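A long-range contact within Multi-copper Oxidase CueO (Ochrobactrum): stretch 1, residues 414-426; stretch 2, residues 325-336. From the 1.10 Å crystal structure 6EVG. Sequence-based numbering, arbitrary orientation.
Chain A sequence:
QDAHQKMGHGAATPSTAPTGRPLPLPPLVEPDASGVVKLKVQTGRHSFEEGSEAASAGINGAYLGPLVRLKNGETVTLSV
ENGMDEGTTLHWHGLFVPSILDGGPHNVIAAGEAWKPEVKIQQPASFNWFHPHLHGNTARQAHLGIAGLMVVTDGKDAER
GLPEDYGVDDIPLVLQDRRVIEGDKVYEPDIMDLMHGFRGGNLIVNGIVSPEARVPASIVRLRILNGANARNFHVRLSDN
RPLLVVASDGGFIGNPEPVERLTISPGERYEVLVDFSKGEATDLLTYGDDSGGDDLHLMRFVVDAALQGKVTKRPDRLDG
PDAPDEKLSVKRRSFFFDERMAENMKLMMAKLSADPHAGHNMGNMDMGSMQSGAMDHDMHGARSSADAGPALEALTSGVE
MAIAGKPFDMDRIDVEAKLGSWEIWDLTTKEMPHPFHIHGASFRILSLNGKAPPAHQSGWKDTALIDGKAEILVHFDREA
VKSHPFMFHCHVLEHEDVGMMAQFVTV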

# COMPACT_ATOMS: atom_id res chain seq x y z
N ASP A 414 -8.43 -8.05 20.43
CA ASP A 414 -7.95 -9.41 20.13
C ASP A 414 -6.58 -9.72 20.70
O ASP A 414 -6.31 -10.92 20.91
CB ASP A 414 -7.98 -9.58 18.60
CG ASP A 414 -9.39 -9.36 18.04
OD1 ASP A 414 -10.22 -10.25 18.24
OD2 ASP A 414 -9.65 -8.25 17.52
N VAL A 415 -5.73 -8.70 20.80
CA VAL A 415 -4.33 -8.86 21.18
C VAL A 415 -3.95 -7.78 22.14
O VAL A 415 -4.21 -6.58 21.90
CB VAL A 415 -3.42 -8.81 19.92
CG1 VAL A 415 -1.98 -8.54 20.26
CG2 VAL A 415 -3.61 -10.05 19.04
N GLU A 416 -3.26 -8.17 23.20
CA GLU A 416 -2.56 -7.27 24.08
C GLU A 416 -1.07 -7.52 23.95
O GLU A 416 -0.61 -8.57 24.34
CB GLU A 416 -2.99 -7.44 25.55
CG GLU A 416 -4.43 -7.11 25.79
CD GLU A 416 -4.88 -7.24 27.24
OE1 GLU A 416 -4.07 -7.52 28.13
OE2 GLU A 416 -6.08 -6.98 27.45
N ALA A 417 -0.35 -6.57 23.36
CA ALA A 417 1.11 -6.71 23.09
C ALA A 417 1.89 -5.83 24.01
O ALA A 417 1.52 -4.66 24.22
CB ALA A 417 1.43 -6.37 21.65
N LYS A 418 2.96 -6.31 24.62
CA LYS A 418 3.77 -5.42 25.45
C LYS A 418 4.43 -4.33 24.62
O LYS A 418 5.04 -4.62 23.56
CB LYS A 418 4.80 -6.21 26.23
CG LYS A 418 4.21 -7.15 27.26
CD LYS A 418 5.22 -7.72 28.22
CE LYS A 418 6.13 -8.71 27.55
NZ LYS A 418 6.66 -9.72 28.51
N LEU A 419 4.37 -3.09 25.06
CA LEU A 419 4.95 -2.00 24.30
C LEU A 419 6.44 -2.18 24.13
O LEU A 419 7.14 -2.40 25.12
CB LEU A 419 4.69 -0.67 25.00
CG LEU A 419 5.16 0.61 24.30
CD1 LEU A 419 4.49 0.79 22.98
CD2 LEU A 419 5.02 1.89 25.12
N GLY A 420 6.92 -2.07 22.90
CA GLY A 420 8.33 -2.23 22.57
C GLY A 420 8.80 -3.64 22.45
O GLY A 420 10.01 -3.84 22.17
N SER A 421 7.92 -4.62 22.65
CA SER A 421 8.28 -6.00 22.61
C SER A 421 8.32 -6.58 21.22
O SER A 421 7.90 -5.91 20.24
CB SER A 421 7.35 -6.83 23.49
OG SER A 421 6.08 -6.99 22.90
N TRP A 422 8.89 -7.77 21.09
CA TRP A 422 8.97 -8.53 19.85
C TRP A 422 8.14 -9.79 20.01
O TRP A 422 8.22 -10.46 21.06
CB TRP A 422 10.43 -8.94 19.63
CG TRP A 422 11.37 -7.81 19.44
CD1 TRP A 422 12.04 -7.15 20.41
CD2 TRP A 422 11.82 -7.26 18.17
NE1 TRP A 422 12.89 -6.22 19.86
CE2 TRP A 422 12.77 -6.27 18.49
CE3 TRP A 422 11.54 -7.54 16.85
CZ2 TRP A 422 13.44 -5.51 17.52
CZ3 TRP A 422 12.26 -6.83 15.88
CH2 TRP A 422 13.17 -5.83 16.22
N GLU A 423 7.44 -10.20 18.96
CA GLU A 423 6.69 -11.44 18.92
C GLU A 423 6.89 -12.11 17.56
O GLU A 423 7.15 -11.41 16.57
CB GLU A 423 5.19 -11.20 19.13
CG GLU A 423 4.83 -10.51 20.43
CD GLU A 423 3.31 -10.40 20.66
OE1 GLU A 423 2.55 -10.69 19.71
OE2 GLU A 423 2.90 -10.08 21.79
N ILE A 424 6.76 -13.42 17.50
CA ILE A 424 6.71 -14.15 16.22
C ILE A 424 5.30 -14.54 15.96
O ILE A 424 4.66 -15.14 16.84
CB ILE A 424 7.66 -15.38 16.24
CG1 ILE A 424 9.09 -14.87 16.40
CG2 ILE A 424 7.43 -16.21 15.02
CD1 ILE A 424 10.15 -15.89 16.69
N TRP A 425 4.80 -14.21 14.78
CA TRP A 425 3.46 -14.58 14.36
C TRP A 425 3.53 -15.58 13.20
O TRP A 425 4.18 -15.30 12.17
CB TRP A 425 2.68 -13.37 13.92
CG TRP A 425 2.30 -12.41 15.02
CD1 TRP A 425 2.85 -12.27 16.27
CD2 TRP A 425 1.25 -11.42 14.96
NE1 TRP A 425 2.17 -11.33 17.01
CE2 TRP A 425 1.22 -10.78 16.21
CE3 TRP A 425 0.37 -11.03 13.95
CZ2 TRP A 425 0.27 -9.79 16.51
CZ3 TRP A 425 -0.57 -10.05 14.25
CH2 TRP A 425 -0.62 -9.46 15.50
N ASP A 426 2.86 -16.71 13.36
CA ASP A 426 2.56 -17.69 12.32
C ASP A 426 1.32 -17.22 11.59
O ASP A 426 0.29 -16.96 12.24
CB ASP A 426 2.31 -19.13 12.99
CG ASP A 426 3.57 -19.79 13.48
OD1 ASP A 426 4.56 -19.92 12.75
OD2 ASP A 426 3.63 -20.25 14.65
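Stretch 2 (325-336) DEKLSVKRRSFF

The apolar centre of the contact lies on the side of the sheet that carries Trp-425 and Arg-333. Phe-335, with chi1 at -60° (m), turns the edge of its ring toward the face of the Trp-425 six-membered ring; the centroids are 4.7 Å apart and the planes meet at 50°, with Phe-335 CE2 3.5 Å from Trp-425 CE3. Val-415 CG2 packs 3.9 Å from Phe-335 CZ, and Arg-333 CB lies over the Trp-425 five-membered ring, 4.0 Å from its centroid. A second apolar patch forms where the 3-10 segment 326-328 precedes the strand: Leu-328 covers one face of the Trp-422 indole, its CD1 3.7 Å from Trp-422 CE2.

Between these patches the backbones pair directly. Strand 332-336 runs parallel to strand 422-426, their axes crossing at -27° and approaching to 4.4 Å. Ile-424 pairs with Arg-332, Trp-425 with Arg-333 and Asp-426 with Ser-334. Before the pairing proper, Val-330 N donates to Trp-422 O (2.9 Å); the alternation of a parallel sheet then follows, from Ile-424 N to Lys-331 O (3.0 Å), Arg-333 N to Ile-424 O (2.9 Å), Asp-426 N to Arg-333 O (2.8 Å) and Phe-335 N to Asp-426 O (2.8 Å).

Two arginines mark the polar edge. The extended side chain of Arg-333 brings its guanidinium to Glu-423, forming a two-pronged salt bridge through NE to OE1 (2.7 Å) and NH2 to OE2 (3.0 Å). Trp-425 NE1 also donates to Glu-423 OE1 (2.8 Å), tying the carboxylate to the aromatic centre, while Val-415 CG1 covers one guanidinium face, 3.6 Å from Arg-333 CZ. On the other side of the sheet, Arg-332 grips Asp-426 similarly, NE to OD2 at 2.9 Å and NH2 to OD1 at 3.0 Å. A water bridges Asp-426 OD2 (2.7 Å) and Ser-334 OG (3.0 Å).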

# COMPACT_ATOMS: atom_id res chain seq x y z
N ASP A 325 16.61 -11.19 14.34
CA ASP A 325 16.99 -12.04 15.45
C ASP A 325 15.78 -12.67 16.19
O ASP A 325 15.12 -11.98 17.00
CB ASP A 325 17.84 -11.25 16.42
CG ASP A 325 18.33 -12.12 17.61
OD1 ASP A 325 18.06 -13.36 17.62
OD2 ASP A 325 18.98 -11.57 18.47
N GLU A 326 15.42 -13.91 15.85
CA GLU A 326 14.24 -14.57 16.44
C GLU A 326 14.32 -14.74 17.92
O GLU A 326 13.29 -14.85 18.59
CB GLU A 326 14.06 -15.99 15.86
CG GLU A 326 13.75 -16.01 14.39
CD GLU A 326 13.34 -17.38 13.88
OE1 GLU A 326 12.77 -18.21 14.67
OE2 GLU A 326 13.60 -17.61 12.67
N LYS A 327 15.54 -14.68 18.47
CA LYS A 327 15.72 -14.86 19.92
C LYS A 327 15.15 -13.72 20.73
O LYS A 327 14.94 -13.87 21.92
CB LYS A 327 17.19 -14.98 20.30
CG LYS A 327 17.84 -16.25 19.79
CD LYS A 327 19.34 -16.36 20.14
CE LYS A 327 20.20 -15.19 19.62
NZ LYS A 327 20.35 -15.18 18.14
N LEU A 328 14.82 -12.60 20.05
CA LEU A 328 14.23 -11.46 20.72
C LEU A 328 12.75 -11.68 21.08
O LEU A 328 12.19 -10.98 21.90
CB LEU A 328 14.31 -10.22 19.83
CG LEU A 328 15.73 -9.66 19.60
CD1 LEU A 328 15.70 -8.58 18.55
CD2 LEU A 328 16.32 -9.05 20.83
N SER A 329 12.11 -12.67 20.44
CA SER A 329 10.67 -12.91 20.65
C SER A 329 10.30 -13.31 22.07
O SER A 329 10.97 -14.15 22.68
CB SER A 329 10.20 -13.97 19.69
OG SER A 329 8.80 -14.15 19.87
N VAL A 330 9.23 -12.69 22.60
CA VAL A 330 8.72 -13.01 23.89
C VAL A 330 7.39 -13.71 23.85
O VAL A 330 6.89 -14.11 24.94
CB VAL A 330 8.62 -11.76 24.79
CG1 VAL A 330 9.96 -11.05 24.88
CG2 VAL A 330 7.52 -10.82 24.31
N LYS A 331 6.83 -13.98 22.68
CA LYS A 331 5.56 -14.65 22.54
C LYS A 331 5.42 -15.08 21.13
O LYS A 331 5.80 -14.33 20.24
CB LYS A 331 4.42 -13.69 22.93
CG LYS A 331 3.07 -14.41 23.08
CD LYS A 331 1.96 -13.51 23.62
CE LYS A 331 0.63 -14.22 23.67
NZ LYS A 331 0.53 -15.30 24.70
N ARG A 332 4.81 -16.23 20.93
CA ARG A 332 4.45 -16.72 19.62
C ARG A 332 2.95 -16.69 19.49
O ARG A 332 2.23 -17.22 20.37
CB ARG A 332 5.02 -18.11 19.35
CG ARG A 332 5.02 -18.49 17.84
CD ARG A 332 5.98 -19.60 17.54
NE ARG A 332 6.09 -19.83 16.12
CZ ARG A 332 7.21 -19.80 15.46
NH1 ARG A 332 8.37 -19.58 16.09
NH2 ARG A 332 7.17 -20.03 14.18
N ARG A 333 2.45 -16.14 18.41
CA ARG A 333 1.05 -16.13 18.06
C ARG A 333 0.82 -16.81 16.75
O ARG A 333 1.78 -16.96 15.96
CB ARG A 333 0.46 -14.71 18.04
CG ARG A 333 0.63 -13.94 19.33
CD ARG A 333 -0.21 -12.65 19.30
NE ARG A 333 0.20 -11.76 20.39
CZ ARG A 333 -0.47 -11.54 21.49
NH1 ARG A 333 -1.61 -12.16 21.76
NH2 ARG A 333 0.06 -10.73 22.41
N SER A 334 -0.42 -17.11 16.44
CA SER A 334 -0.84 -17.67 15.18
C SER A 334 -2.15 -17.06 14.74
O SER A 334 -3.05 -16.87 15.57
CB SER A 334 -1.03 -19.18 15.35
OG SER A 334 0.14 -19.86 15.80
N PHE A 335 -2.27 -16.78 13.43
CA PHE A 335 -3.49 -16.33 12.84
C PHE A 335 -3.74 -17.04 11.55
O PHE A 335 -2.81 -17.25 10.75
CB PHE A 335 -3.54 -14.79 12.67
CG PHE A 335 -3.41 -14.06 13.96
CD1 PHE A 335 -4.49 -13.91 14.80
CD2 PHE A 335 -2.19 -13.61 14.41
CE1 PHE A 335 -4.32 -13.32 16.05
CE2 PHE A 335 -2.02 -13.03 15.64
CZ PHE A 335 -3.10 -12.89 16.48
N PHE A 336 -4.98 -17.37 11.29
CA PHE A 336 -5.48 -18.04 10.09
C PHE A 336 -6.47 -17.10 9.38
O PHE A 336 -7.43 -16.59 10.01
CB PHE A 336 -6.15 -19.37 10.48
CG PHE A 336 -6.82 -20.07 9.36
CD1 PHE A 336 -6.14 -20.36 8.18
CD2 PHE A 336 -8.15 -20.44 9.45
CE1 PHE A 336 -6.77 -21.04 7.15
CE2 PHE A 336 -8.80 -21.10 8.40
CZ PHE A 336 -8.07 -21.42 7.29
O HOH W 1 -3.20 -11.04 23.94
O HOH W 2 2.52 -21.20 16.95